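Local coordinates for protein protease (Penicillium cyclopium, PDB 5Z6O) that hydrolyses peptide bonds as a subtilisin-type serine endopeptidase of the proteinase K kind, probably attacking casein, gelatin and type IV collagen, at residues Ile45-Ala50 / Ala56-Asn61; Val203-Pro208 / Ala254-Asp259; Ser109-Gly114 / Met133-Gly138; Asn71-His76 / Lys222-Thr227. All blocks are in the same frame, centred on the assembly; numbering follows the deposited sequence.

Contact 1: residues Ile45-Ala50 / Ala56-Asn61; sequences IDIGHA and AEWGTN
A type I beta turn, Asp46 to His49, sets Ile47 against Ala56 and Trp58 on strand 56-61, an outermost strand of the parallel subtilase sheet. The turn closes through His49 N to Asp46 O (3.0 Å) and belongs to the loop that leaves strand 37-42, which ends at Asp42 of the probable charge relay system. Ile47 has CG1 placed between its backbone N and carbonyl carbon (chi1 62°), which leaves CG2 beside the N and directs it onto the strand. CG2 packs on Ala56 CB at 3.8 Å and continues to the edge of the Trp58 ring, near CE3, while CD1 lies 4.0 Å from Trp58 N. A glycine in place of Ile47, taking its methyls from Ala56 CB and this edge of the indole, would probably open a gap between turn and strand. The Ile45 side chain packs on Val94 and Ala96 of the adjoining strand 93-98; its own backbone N is buried here without a partner. Glu57 points away from the turn and pairs with Arg125. One water links the two backbones, donating to Ile47 O (2.9 Å) and Ala56 O (2.8 Å), though more acceptors surround it than it has protons, so these bonds may be shared. The indole meets the loop edge-on: Ile45 O lies in the ring plane, 3.5 Å from Trp58 CZ3.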
loop_
_atom_site.group_PDB
_atom_site.type_symbol
_atom_site.label_atom_id
_atom_site.label_comp_id
_atom_site.label_asym_id
_atom_site.label_seq_id
_atom_site.Cartn_x
_atom_site.Cartn_y
_atom_site.Cartn_z
ATOM N N ILE A 45 -8.088 5.127 -10.455
ATOM C CA ILE A 45 -8.897 4.049 -9.893
ATOM C C ILE A 45 -10.220 3.994 -10.631
ATOM O O ILE A 45 -10.850 5.035 -10.854
ATOM C CB ILE A 45 -9.176 4.271 -8.401
ATOM C CG1 ILE A 45 -7.890 4.349 -7.601
ATOM C CG2 ILE A 45 -10.079 3.154 -7.847
ATOM C CD1 ILE A 45 -8.165 4.832 -6.170
ATOM N N ASP A 46 -10.662 2.782 -10.958
ATOM C CA ASP A 46 -12.026 2.576 -11.482
ATOM C C ASP A 46 -12.961 2.661 -10.291
ATOM O O ASP A 46 -13.304 1.652 -9.670
ATOM C CB ASP A 46 -12.122 1.235 -12.196
ATOM C CG ASP A 46 -13.519 0.932 -12.716
ATOM O OD1 ASP A 46 -14.390 1.805 -12.658
ATOM O OD2 ASP A 46 -13.737 -0.203 -13.153
ATOM N N ILE A 47 -13.359 3.893 -9.948
ATOM C CA ILE A 47 -14.104 4.106 -8.718
ATOM C C ILE A 47 -15.495 3.505 -8.792
ATOM O O ILE A 47 -16.123 3.307 -7.747
ATOM C CB ILE A 47 -14.173 5.601 -8.320
ATOM C CG1 ILE A 47 -14.897 6.413 -9.364
ATOM C CG2 ILE A 47 -12.747 6.212 -8.036
ATOM C CD1 ILE A 47 -15.238 7.802 -8.871
ATOM N N GLY A 48 -15.965 3.158 -9.985
ATOM C CA GLY A 48 -17.261 2.495 -10.101
ATOM C C GLY A 48 -17.218 1.011 -9.831
ATOM O O GLY A 48 -18.255 0.347 -9.822
ATOM N N HIS A 49 -16.029 0.459 -9.587
ATOM C CA HIS A 49 -15.904 -0.982 -9.438
ATOM C C HIS A 49 -16.666 -1.461 -8.218
ATOM O O HIS A 49 -16.663 -0.820 -7.173
ATOM C CB HIS A 49 -14.425 -1.386 -9.301
ATOM C CG HIS A 49 -14.180 -2.848 -9.526
ATOM N ND1 HIS A 49 -14.610 -3.826 -8.657
ATOM C CD2 HIS A 49 -13.507 -3.488 -10.508
ATOM C CE1 HIS A 49 -14.249 -5.010 -9.117
ATOM N NE2 HIS A 49 -13.586 -4.834 -10.244
ATOM N N ALA A 50 -17.305 -2.621 -8.340
ATOM C CA ALA A 50 -18.118 -3.101 -7.226
ATOM C C ALA A 50 -17.307 -3.290 -5.947
ATOM O O ALA A 50 -17.852 -3.168 -4.847
ATOM C CB ALA A 50 -18.810 -4.406 -7.602
ATOM N N ALA A 56 -14.864 4.785 -2.888
ATOM C CA ALA A 56 -13.785 5.385 -3.662
ATOM C C ALA A 56 -14.279 6.654 -4.326
ATOM O O ALA A 56 -15.354 6.671 -4.934
ATOM C CB ALA A 56 -13.280 4.410 -4.743
ATOM N N GLU A 57 -13.478 7.708 -4.249
ATOM C CA GLU A 57 -13.839 8.948 -4.911
ATOM C C GLU A 57 -12.641 9.452 -5.700
ATOM O O GLU A 57 -11.499 9.067 -5.428
ATOM C CB GLU A 57 -14.319 10.003 -3.890
ATOM C CG GLU A 57 -13.235 10.605 -3.061
ATOM C CD GLU A 57 -13.768 11.467 -1.894
ATOM O OE1 GLU A 57 -14.689 11.022 -1.175
ATOM O OE2 GLU A 57 -13.251 12.591 -1.697
ATOM N N TRP A 58 -12.910 10.277 -6.718
ATOM C CA TRP A 58 -11.846 10.804 -7.567
ATOM C C TRP A 58 -11.268 12.062 -6.940
ATOM O O TRP A 58 -12.013 12.993 -6.653
ATOM C CB TRP A 58 -12.380 11.129 -8.967
ATOM C CG TRP A 58 -11.276 11.361 -9.918
ATOM C CD1 TRP A 58 -10.711 12.565 -10.267
ATOM C CD2 TRP A 58 -10.578 10.359 -10.655
ATOM N NE1 TRP A 58 -9.694 12.358 -11.177
ATOM C CE2 TRP A 58 -9.587 11.012 -11.416
ATOM C CE3 TRP A 58 -10.667 8.971 -10.716
ATOM C CZ2 TRP A 58 -8.713 10.313 -12.235
ATOM C CZ3 TRP A 58 -9.822 8.282 -11.545
ATOM C CH2 TRP A 58 -8.843 8.946 -12.287
ATOM N N GLY A 59 -9.937 12.106 -6.747
ATOM C CA GLY A 59 -9.283 13.245 -6.153
ATOM C C GLY A 59 -8.772 14.204 -7.213
ATOM O O GLY A 59 -9.343 15.294 -7.374
ATOM N N THR A 60 -7.731 13.813 -7.955
ATOM C CA THR A 60 -7.184 14.692 -8.984
ATOM C C THR A 60 -6.455 13.864 -10.037
ATOM O O THR A 60 -6.246 12.662 -9.880
ATOM C CB THR A 60 -6.282 15.766 -8.348
ATOM O OG1 THR A 60 -6.121 16.855 -9.260
ATOM C CG2 THR A 60 -4.885 15.226 -7.963
ATOM N N ASN A 61 -6.088 14.522 -11.135
ATOM C CA ASN A 61 -5.445 13.871 -12.270
ATOM C C ASN A 61 -4.366 14.838 -12.721
ATOM O O ASN A 61 -4.687 15.899 -13.252
ATOM C CB ASN A 61 -6.457 13.571 -13.403
ATOM C CG ASN A 61 -5.842 12.827 -14.589
ATOM O OD1 ASN A 61 -4.612 12.754 -14.745
ATOM N ND2 ASN A 61 -6.701 12.256 -15.433
HETATM O O HOH W 1 -16.762 4.280 -5.118
#

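Contact 2: residues Val203-Pro208 / Ala254-Asp259. With CA (calcium ion), chain B.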
loop_
_atom_site.group_PDB
_atom_site.type_symbol
_atom_site.label_atom_id
_atom_site.label_comp_id
_atom_site.label_asym_id
_atom_site.label_seq_id
_atom_site.Cartn_x
_atom_site.Cartn_y
_atom_site.Cartn_z
ATOM N N VAL A 203 14.673 -1.075 3.797
ATOM C CA VAL A 203 13.400 -1.791 3.820
ATOM C C VAL A 203 12.915 -1.924 5.258
ATOM O O VAL A 203 13.638 -2.406 6.137
ATOM C CB VAL A 203 13.551 -3.159 3.139
ATOM C CG1 VAL A 203 12.309 -4.039 3.387
ATOM C CG2 VAL A 203 13.736 -2.965 1.652
ATOM N N ASP A 204 11.670 -1.520 5.505
ATOM C CA ASP A 204 11.120 -1.603 6.848
ATOM C C ASP A 204 10.516 -2.978 7.125
ATOM O O ASP A 204 10.611 -3.488 8.256
ATOM C CB ASP A 204 10.056 -0.509 7.040
ATOM C CG ASP A 204 10.677 0.886 7.035
ATOM O OD1 ASP A 204 11.376 1.195 8.021
ATOM O OD2 ASP A 204 10.566 1.618 6.032
ATOM N N LEU A 205 9.868 -3.583 6.124
ATOM C CA LEU A 205 9.318 -4.938 6.296
ATOM C C LEU A 205 8.881 -5.489 4.939
ATOM O O LEU A 205 8.879 -4.786 3.926
ATOM C CB LEU A 205 8.145 -4.972 7.286
ATOM C CG LEU A 205 6.874 -4.279 6.847
ATOM C CD1 LEU A 205 5.659 -4.954 7.542
ATOM C CD2 LEU A 205 6.874 -2.800 7.267
ATOM N N TYR A 206 8.513 -6.765 4.947
ATOM C CA TYR A 206 7.945 -7.495 3.815
ATOM C C TYR A 206 6.431 -7.517 3.917
ATOM O O TYR A 206 5.869 -7.522 5.016
ATOM C CB TYR A 206 8.422 -8.972 3.775
ATOM C CG TYR A 206 9.820 -9.144 3.191
ATOM C CD1 TYR A 206 10.975 -8.876 3.963
ATOM C CD2 TYR A 206 9.981 -9.553 1.855
ATOM C CE1 TYR A 206 12.264 -9.011 3.391
ATOM C CE2 TYR A 206 11.253 -9.705 1.282
ATOM C CZ TYR A 206 12.373 -9.441 2.049
ATOM O OH TYR A 206 13.591 -9.616 1.434
ATOM N N ALA A 207 5.786 -7.617 2.753
ATOM C CA ALA A 207 4.363 -7.912 2.694
ATOM C C ALA A 207 4.133 -8.729 1.447
ATOM O O ALA A 207 4.972 -8.709 0.535
ATOM C CB ALA A 207 3.522 -6.624 2.661
ATOM N N PRO A 208 3.003 -9.430 1.354
ATOM C CA PRO A 208 2.761 -10.319 0.209
ATOM C C PRO A 208 2.815 -9.552 -1.097
ATOM O O PRO A 208 2.158 -8.517 -1.252
ATOM C CB PRO A 208 1.353 -10.862 0.480
ATOM C CG PRO A 208 1.299 -10.944 1.975
ATOM C CD PRO A 208 2.022 -9.660 2.438
ATOM N N ALA A 254 6.406 2.379 12.656
ATOM C CA ALA A 254 7.102 1.723 13.761
ATOM C C ALA A 254 6.203 0.693 14.444
ATOM O O ALA A 254 6.682 -0.380 14.849
ATOM C CB ALA A 254 7.580 2.764 14.781
ATOM N N ARG A 255 4.907 0.987 14.535
ATOM C CA ARG A 255 3.975 0.047 15.155
ATOM C C ARG A 255 3.790 -1.208 14.292
ATOM O O ARG A 255 3.735 -2.332 14.811
ATOM C CB ARG A 255 2.640 0.745 15.384
ATOM C CG ARG A 255 1.533 -0.164 15.928
ATOM C CD ARG A 255 1.903 -0.761 17.283
ATOM N NE ARG A 255 0.760 -1.512 17.777
ATOM C CZ ARG A 255 0.841 -2.492 18.659
ATOM N NH1 ARG A 255 -0.265 -3.129 19.030
ATOM N NH2 ARG A 255 2.027 -2.836 19.150
ATOM N N ILE A 256 3.694 -1.034 12.973
ATOM C CA ILE A 256 3.625 -2.189 12.075
ATOM C C ILE A 256 4.892 -3.028 12.179
ATOM O O ILE A 256 4.832 -4.263 12.209
ATOM C CB ILE A 256 3.366 -1.715 10.639
ATOM C CG1 ILE A 256 1.927 -1.246 10.535
ATOM C CG2 ILE A 256 3.701 -2.802 9.602
ATOM C CD1 ILE A 256 1.704 -0.333 9.320
ATOM N N VAL A 257 6.053 -2.389 12.287
ATOM C CA VAL A 257 7.279 -3.173 12.382
ATOM C C VAL A 257 7.322 -3.943 13.706
ATOM O O VAL A 257 7.771 -5.100 13.762
ATOM C CB VAL A 257 8.520 -2.267 12.194
ATOM C CG1 VAL A 257 9.779 -3.016 12.606
ATOM C CG2 VAL A 257 8.590 -1.703 10.733
ATOM N N GLN A 258 6.806 -3.329 14.781
ATOM C CA GLN A 258 6.768 -3.971 16.094
ATOM C C GLN A 258 5.852 -5.194 16.086
ATOM O O GLN A 258 6.164 -6.216 16.706
ATOM C CB GLN A 258 6.297 -2.949 17.143
ATOM C CG GLN A 258 6.171 -3.495 18.528
ATOM C CD GLN A 258 5.700 -2.446 19.525
ATOM O OE1 GLN A 258 4.773 -1.674 19.253
ATOM N NE2 GLN A 258 6.344 -2.417 20.694
ATOM N N ASP A 259 4.704 -5.093 15.411
ATOM C CA ASP A 259 3.753 -6.218 15.303
ATOM C C ASP A 259 4.258 -7.329 14.385
ATOM O O ASP A 259 3.797 -8.473 14.484
ATOM C CB ASP A 259 2.433 -5.721 14.705
ATOM C CG ASP A 259 1.382 -5.356 15.720
ATOM O OD1 ASP A 259 1.341 -5.895 16.859
ATOM O OD2 ASP A 259 0.498 -4.557 15.300
HETATM CA CA CA B . 11.619 3.579 6.970
HETATM O O HOH W 2 10.263 4.499 8.674
HETATM O O HOH W 3 13.563 2.460 6.751
HETATM O O HOH W 4 12.820 5.908 6.628
HETATM O O HOH W 5 12.313 3.630 4.776
HETATM O O HOH W 6 13.154 3.610 8.830
#
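Leu205 and Val257 mark the nearest backbone approach, their CA atoms 6.7 Å apart, where strand 205-208 passes the last turns of helix 249-259. No hydrogen bond crosses, and the two segments meet through methyl groups. Leu205 carries the contact: with CG held between its backbone N and carbonyl carbon (chi1 68°), both its methyls reach the helix and meet at Ile256 CG2. CD1 touches that Ile256 CG2 at 3.6 Å, the side chains crossing at about a right angle, and CD2 also lies 4.0 Å from Val257 CG2. That same Val257 methyl rests on the backbone of the preceding residue, 3.7 Å from Asp204 O, so one valine methyl covers both the leucine and the peptide leading into it. Asp204 turns its carboxylate from the helix to a calcium ion, which it grips with both oxygens, OD1 at 2.6 Å and OD2 at 2.4 Å. Five waters and Val181 O complete eight ligands, and OD2 also accepts from Thr183 N, which fixes the carboxylate further. The packing therefore adjoins a metal site through Asp204. Strand 205-208, at the edge of the parallel sheet, hydrogen-bonds to strand 182-187, with Leu205 on Ile184; Ile256 meets Val234 and Leu241 of helix 227-245, so that Ile256 lies between Leu205 of the sheet edge and helix 227-245.

Contact 3: residues Ser109-Gly114 / Met133-Gly138; sequences SQVIAG and MNMSLG. With PMS (phenylmethanesulfonic acid), chain C.
Val111 carries CG1 opposite its backbone N (chi1 174°), which sends that methyl from helix 108-124 toward the end of Met135. The methionine leaves strand 131-135 with CG beside its own N (chi1 -76°), runs extended to the sulfur, then bends at its last torsion (chi3 65°), and this bend brings CE round to meet the helix. Val111 CG1 and Met135 CE are 3.8 Å apart, the two side chains passing at a slant. Leu137, two residues on, adds a looser touch, its CD1 4.3 Å from the same Val111 CG1. Because Met135 CE also lies 3.6 Å from Leu137 CD1, the three methyl ends form a small apolar triangle with no polar atom taking part. Around it, Val111 meets Val99 and Met145, Met135 meets Val41 and Pro175, and Leu137 meets Leu100. Beyond the triangle, the backbone of 136-138 turns to the bound phenylmethanesulfonic acid. Ser136 O is 3.7 Å from ring atom C2 of the ligand, and Gly138 N is 3.5 Å from C4, where a beta carbon on the glycine would be crowded by the ring. Ser136 OG is hydrogen-bonded to Ser228 O, tying this wall to the segment of Ser228, the probable nucleophile. Helix 108-124 and strand 131-135 belong to a beta-alpha-beta crossover of the subtilase sheet, and the Ser-Leu-Gly segment after the strand probably forms one wall of the S1 specificity pocket, as in other subtilisins, consistent with the phenyl ring lying against it.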
loop_
_atom_site.group_PDB
_atom_site.type_symbol
_atom_site.label_atom_id
_atom_site.label_comp_id
_atom_site.label_asym_id
_atom_site.label_seq_id
_atom_site.Cartn_x
_atom_site.Cartn_y
_atom_site.Cartn_z
ATOM N N SER A 109 7.727 15.512 -11.905
ATOM C CA SER A 109 6.975 16.682 -11.481
ATOM C C SER A 109 5.469 16.387 -11.400
ATOM O O SER A 109 4.794 16.895 -10.495
ATOM C CB SER A 109 7.258 17.876 -12.394
ATOM O OG SER A 109 6.675 17.638 -13.647
ATOM N N GLN A 110 4.934 15.530 -12.293
ATOM C CA GLN A 110 3.506 15.164 -12.217
ATOM C C GLN A 110 3.202 14.386 -10.945
ATOM O O GLN A 110 2.134 14.559 -10.326
ATOM C CB GLN A 110 3.069 14.265 -13.389
ATOM C CG GLN A 110 3.337 14.738 -14.773
ATOM C CD GLN A 110 2.867 13.738 -15.828
ATOM O OE1 GLN A 110 2.650 12.531 -15.543
ATOM N NE2 GLN A 110 2.681 14.227 -17.042
ATOM N N VAL A 111 4.102 13.467 -10.580
ATOM C CA VAL A 111 3.920 12.702 -9.341
ATOM C C VAL A 111 3.934 13.630 -8.139
ATOM O O VAL A 111 3.090 13.530 -7.228
ATOM C CB VAL A 111 5.009 11.625 -9.212
ATOM C CG1 VAL A 111 4.907 10.916 -7.850
ATOM C CG2 VAL A 111 4.900 10.632 -10.341
ATOM N N ILE A 112 4.925 14.533 -8.090
ATOM C CA ILE A 112 5.033 15.411 -6.937
ATOM C C ILE A 112 3.812 16.307 -6.835
ATOM O O ILE A 112 3.322 16.574 -5.732
ATOM C CB ILE A 112 6.352 16.220 -7.007
ATOM C CG1 ILE A 112 7.525 15.258 -6.848
ATOM C CG2 ILE A 112 6.377 17.329 -5.926
ATOM C CD1 ILE A 112 8.854 15.872 -7.074
ATOM N N ALA A 113 3.302 16.791 -7.982
ATOM C CA ALA A 113 2.074 17.597 -7.980
ATOM C C ALA A 113 0.901 16.823 -7.375
ATOM O O ALA A 113 0.088 17.393 -6.629
ATOM C CB ALA A 113 1.748 18.052 -9.412
ATOM N N GLY A 114 0.812 15.518 -7.653
ATOM C CA GLY A 114 -0.260 14.730 -7.043
ATOM C C GLY A 114 -0.082 14.560 -5.544
ATOM O O GLY A 114 -1.051 14.632 -4.769
ATOM N N MET A 133 -1.133 7.340 2.546
ATOM C CA MET A 133 -0.836 7.471 1.136
ATOM C C MET A 133 -0.087 6.238 0.685
ATOM O O MET A 133 0.864 5.817 1.344
ATOM C CB MET A 133 -0.001 8.733 0.871
ATOM C CG MET A 133 0.358 8.902 -0.603
ATOM S SD MET A 133 1.369 10.371 -0.956
ATOM C CE MET A 133 0.177 11.681 -0.738
ATOM N N ASN A 134 -0.496 5.678 -0.445
ATOM C CA ASN A 134 0.201 4.529 -1.007
ATOM C C ASN A 134 0.888 4.934 -2.309
ATOM O O ASN A 134 0.240 5.459 -3.224
ATOM C CB ASN A 134 -0.743 3.371 -1.274
ATOM C CG ASN A 134 0.018 2.134 -1.743
ATOM O OD1 ASN A 134 0.692 1.463 -0.944
ATOM N ND2 ASN A 134 -0.043 1.853 -3.030
ATOM N N MET A 135 2.176 4.601 -2.440
ATOM C CA MET A 135 2.930 4.932 -3.659
ATOM C C MET A 135 3.545 3.644 -4.180
ATOM O O MET A 135 4.596 3.233 -3.707
ATOM C CB MET A 135 4.019 5.983 -3.429
ATOM C CG MET A 135 3.399 7.376 -3.302
ATOM S SD MET A 135 4.705 8.692 -3.323
ATOM C CE MET A 135 5.380 8.559 -4.962
ATOM N N SER A 136 2.883 3.007 -5.124
ATOM C CA SER A 136 3.413 1.786 -5.728
ATOM C C SER A 136 4.112 2.114 -7.026
ATOM O O SER A 136 3.718 1.657 -8.075
ATOM C CB SER A 136 2.288 0.779 -5.963
ATOM O OG SER A 136 1.850 0.194 -4.736
ATOM N N LEU A 137 5.070 3.015 -6.974
ATOM C CA LEU A 137 5.839 3.422 -8.131
ATOM C C LEU A 137 7.200 3.851 -7.605
ATOM O O LEU A 137 7.382 4.097 -6.415
ATOM C CB LEU A 137 5.178 4.565 -8.904
ATOM C CG LEU A 137 4.840 5.815 -8.085
ATOM C CD1 LEU A 137 6.010 6.792 -7.991
ATOM C CD2 LEU A 137 3.604 6.517 -8.671
ATOM N N GLY A 138 8.161 3.915 -8.493
ATOM C CA GLY A 138 9.514 4.172 -8.033
ATOM C C GLY A 138 10.357 4.481 -9.240
ATOM O O GLY A 138 9.946 4.271 -10.385
HETATM C C PMS C . 5.309 -0.986 -10.449
HETATM S S PMS C . 4.565 -2.357 -9.522
HETATM C C1 PMS C . 6.575 -0.473 -9.746
HETATM C C2 PMS C . 6.695 -0.451 -8.361
HETATM C C3 PMS C . 7.853 0.029 -7.766
HETATM C C4 PMS C . 8.906 0.486 -8.544
HETATM C C5 PMS C . 8.783 0.468 -9.925
HETATM C C6 PMS C . 7.633 -0.022 -10.522
HETATM O O2S PMS C . 3.677 -3.203 -10.385
HETATM O O1S PMS C . 5.597 -3.336 -9.050
#

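Contact 4: residues Asn71-His76 / Lys222-Thr227. With PMS (phenylmethanesulfonic acid), chain C.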
loop_
_atom_site.group_PDB
_atom_site.type_symbol
_atom_site.label_atom_id
_atom_site.label_comp_id
_atom_site.label_asym_id
_atom_site.label_seq_id
_atom_site.Cartn_x
_atom_site.Cartn_y
_atom_site.Cartn_z
ATOM N N ASN A 71 -4.934 1.838 -17.097
ATOM C CA ASN A 71 -3.826 0.903 -16.982
ATOM C C ASN A 71 -4.212 -0.342 -16.208
ATOM O O ASN A 71 -3.952 -1.459 -16.649
ATOM C CB ASN A 71 -2.661 1.605 -16.281
ATOM C CG ASN A 71 -1.479 0.698 -16.083
ATOM O OD1 ASN A 71 -1.447 -0.097 -15.151
ATOM N ND2 ASN A 71 -0.509 0.787 -16.971
ATOM N N GLY A 72 -4.797 -0.175 -15.023
ATOM C CA GLY A 72 -5.192 -1.287 -14.177
ATOM C C GLY A 72 -4.458 -1.329 -12.851
ATOM O O GLY A 72 -5.016 -1.818 -11.862
ATOM N N HIS A 73 -3.215 -0.829 -12.814
ATOM C CA HIS A 73 -2.419 -0.931 -11.589
ATOM C C HIS A 73 -3.031 -0.119 -10.462
ATOM O O HIS A 73 -3.053 -0.569 -9.300
ATOM C CB HIS A 73 -0.980 -0.481 -11.827
ATOM C CG HIS A 73 -0.104 -1.599 -12.286
ATOM N ND1 HIS A 73 -0.195 -2.131 -13.552
ATOM C CD2 HIS A 73 0.821 -2.343 -11.630
ATOM C CE1 HIS A 73 0.666 -3.125 -13.676
ATOM N NE2 HIS A 73 1.292 -3.278 -12.522
ATOM N N GLY A 74 -3.552 1.066 -10.775
ATOM C CA GLY A 74 -4.094 1.910 -9.715
ATOM C C GLY A 74 -5.334 1.324 -9.074
ATOM O O GLY A 74 -5.514 1.415 -7.856
ATOM N N THR A 75 -6.183 0.663 -9.872
ATOM C CA THR A 75 -7.363 -0.004 -9.323
ATOM C C THR A 75 -6.966 -1.219 -8.503
ATOM O O THR A 75 -7.524 -1.480 -7.431
ATOM C CB THR A 75 -8.275 -0.439 -10.465
ATOM O OG1 THR A 75 -8.672 0.731 -11.202
ATOM C CG2 THR A 75 -9.522 -1.242 -9.934
ATOM N N HIS A 76 -5.995 -1.965 -9.002
ATOM C CA HIS A 76 -5.576 -3.196 -8.342
ATOM C C HIS A 76 -4.973 -2.883 -6.967
ATOM O O HIS A 76 -5.331 -3.494 -5.951
ATOM C CB HIS A 76 -4.568 -3.907 -9.263
ATOM C CG HIS A 76 -4.222 -5.318 -8.859
ATOM N ND1 HIS A 76 -3.255 -5.623 -7.908
ATOM C CD2 HIS A 76 -4.690 -6.504 -9.313
ATOM C CE1 HIS A 76 -3.170 -6.942 -7.787
ATOM N NE2 HIS A 76 -4.017 -7.495 -8.638
ATOM N N LYS A 222 -7.678 -9.469 -11.336
ATOM C CA LYS A 222 -6.440 -9.838 -12.009
ATOM C C LYS A 222 -5.424 -10.226 -10.944
ATOM O O LYS A 222 -5.460 -9.691 -9.838
ATOM C CB LYS A 222 -5.889 -8.675 -12.838
ATOM C CG LYS A 222 -4.742 -9.059 -13.743
ATOM C CD LYS A 222 -5.232 -9.726 -15.010
ATOM C CE LYS A 222 -5.642 -8.708 -16.062
ATOM N NZ LYS A 222 -6.002 -9.356 -17.370
ATOM N N THR A 223 -4.524 -11.157 -11.289
ATOM C CA THR A 223 -3.448 -11.602 -10.411
ATOM C C THR A 223 -2.117 -11.051 -10.931
ATOM O O THR A 223 -1.747 -11.282 -12.089
ATOM C CB THR A 223 -3.429 -13.130 -10.334
ATOM O OG1 THR A 223 -4.713 -13.615 -9.880
ATOM C CG2 THR A 223 -2.345 -13.575 -9.377
ATOM N N LEU A 224 -1.420 -10.260 -10.102
ATOM C CA LEU A 224 -0.214 -9.536 -10.523
ATOM C C LEU A 224 0.881 -9.734 -9.487
ATOM O O LEU A 224 0.600 -10.138 -8.353
ATOM C CB LEU A 224 -0.455 -8.020 -10.665
ATOM C CG LEU A 224 -1.495 -7.516 -11.663
ATOM C CD1 LEU A 224 -1.562 -5.998 -11.488
ATOM C CD2 LEU A 224 -1.031 -7.895 -13.069
ATOM N N SER A 225 2.131 -9.395 -9.857
ATOM C CA SER A 225 3.262 -9.503 -8.941
ATOM C C SER A 225 4.115 -8.254 -8.992
ATOM O O SER A 225 4.326 -7.671 -10.061
ATOM C CB SER A 225 4.176 -10.689 -9.268
ATOM O OG SER A 225 3.466 -11.893 -9.205
ATOM N N GLY A 226 4.644 -7.873 -7.842
ATOM C CA GLY A 226 5.570 -6.767 -7.751
ATOM C C GLY A 226 5.549 -6.210 -6.352
ATOM O O GLY A 226 4.661 -6.495 -5.556
ATOM N N THR A 227 6.574 -5.424 -6.027
ATOM C CA THR A 227 6.482 -4.690 -4.762
ATOM C C THR A 227 5.334 -3.677 -4.801
ATOM O O THR A 227 4.885 -3.226 -3.741
ATOM C CB THR A 227 7.782 -3.960 -4.425
ATOM O OG1 THR A 227 8.151 -3.120 -5.502
ATOM C CG2 THR A 227 8.954 -4.954 -4.163
HETATM C C PMS C . 5.309 -0.986 -10.449
HETATM S S PMS C . 4.565 -2.357 -9.522
HETATM C C1 PMS C . 6.575 -0.473 -9.746
HETATM C C2 PMS C . 6.695 -0.451 -8.361
HETATM C C3 PMS C . 7.853 0.029 -7.766
HETATM C C4 PMS C . 8.906 0.486 -8.544
HETATM C C5 PMS C . 8.783 0.468 -9.925
HETATM C C6 PMS C . 7.633 -0.022 -10.522
HETATM O O2S PMS C . 3.677 -3.203 -10.385
HETATM O O1S PMS C . 5.597 -3.336 -9.050
HETATM O O HOH W 7 2.704 -5.622 -11.982
#
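Leu224 CD1 serves two imidazoles at once, lying over one face of His76, 3.8 Å from the ring centroid, and over one face of His73, 4.2 Å from its centroid; both are CH-pi contacts. At the His76 edge, NE2 donates to Lys222 O (2.9 Å), a bent bond with an N-H...O angle of 136°; the oxygen lies in the ring plane, while the donor stands 46° above the carbonyl plane. With its CG trans to the backbone N (chi1 -169°), His76 projects from the helix so that ring edge and face both meet the strand. A valine instead of His76 would probably leave Lys222 O without this N-H and take the His76 face from Leu224 CD1, which would keep only that of His73 of the two, loosening helix from strand. His73, of the probable catalytic triad with Asp42 and Ser228, has a water in its ring plane 2.8 Å from NE2. The water also reaches Ser225 O and oxygen O2S of the bound phenylmethanesulfonic acid, which lies 3.2 Å from His73 NE2. Asn71 OD1 accepts twice from the histidine, from backbone N (3.0 Å), making an Asx turn, and from ND1 (2.9 Å), so one carbonyl steadies both the start of the helix and the ring. The ligand is hydrogen-bonded further to Asn165 ND2 and Ser228 N, in the manner of an oxyanion hole. Strand 221-224 pairs antiparallel with 212-215, whose Ala214 touches His76, while Met229 of helix 227-245 meets His73, His76 and Leu224.

Contacts 1, 2 and 3 reach the seven-stranded parallel sheet: contact 1 at outermost strand 56-61, contact 2 at the other outermost strand, 205-208, their centres about 28 Å apart, and contact 3 on strand 131-135 in its middle. Contact 4 joins helix 73-82 to the small antiparallel pair. It touches contact 1 through Asp46 N and Thr75 OG1, probably hydrogen-bonded, and its centre lies about 16 Å from that of contact 3; both touch the inhibitor. Along the chain contact 1 closes first, contact 3 nests within the loop closed by contact 4, and contacts 2 and 4 cross. Contacts 3 and 4 bring distant segments to the active site, contact 1 flanks it, and contact 2 lies apart at the calcium.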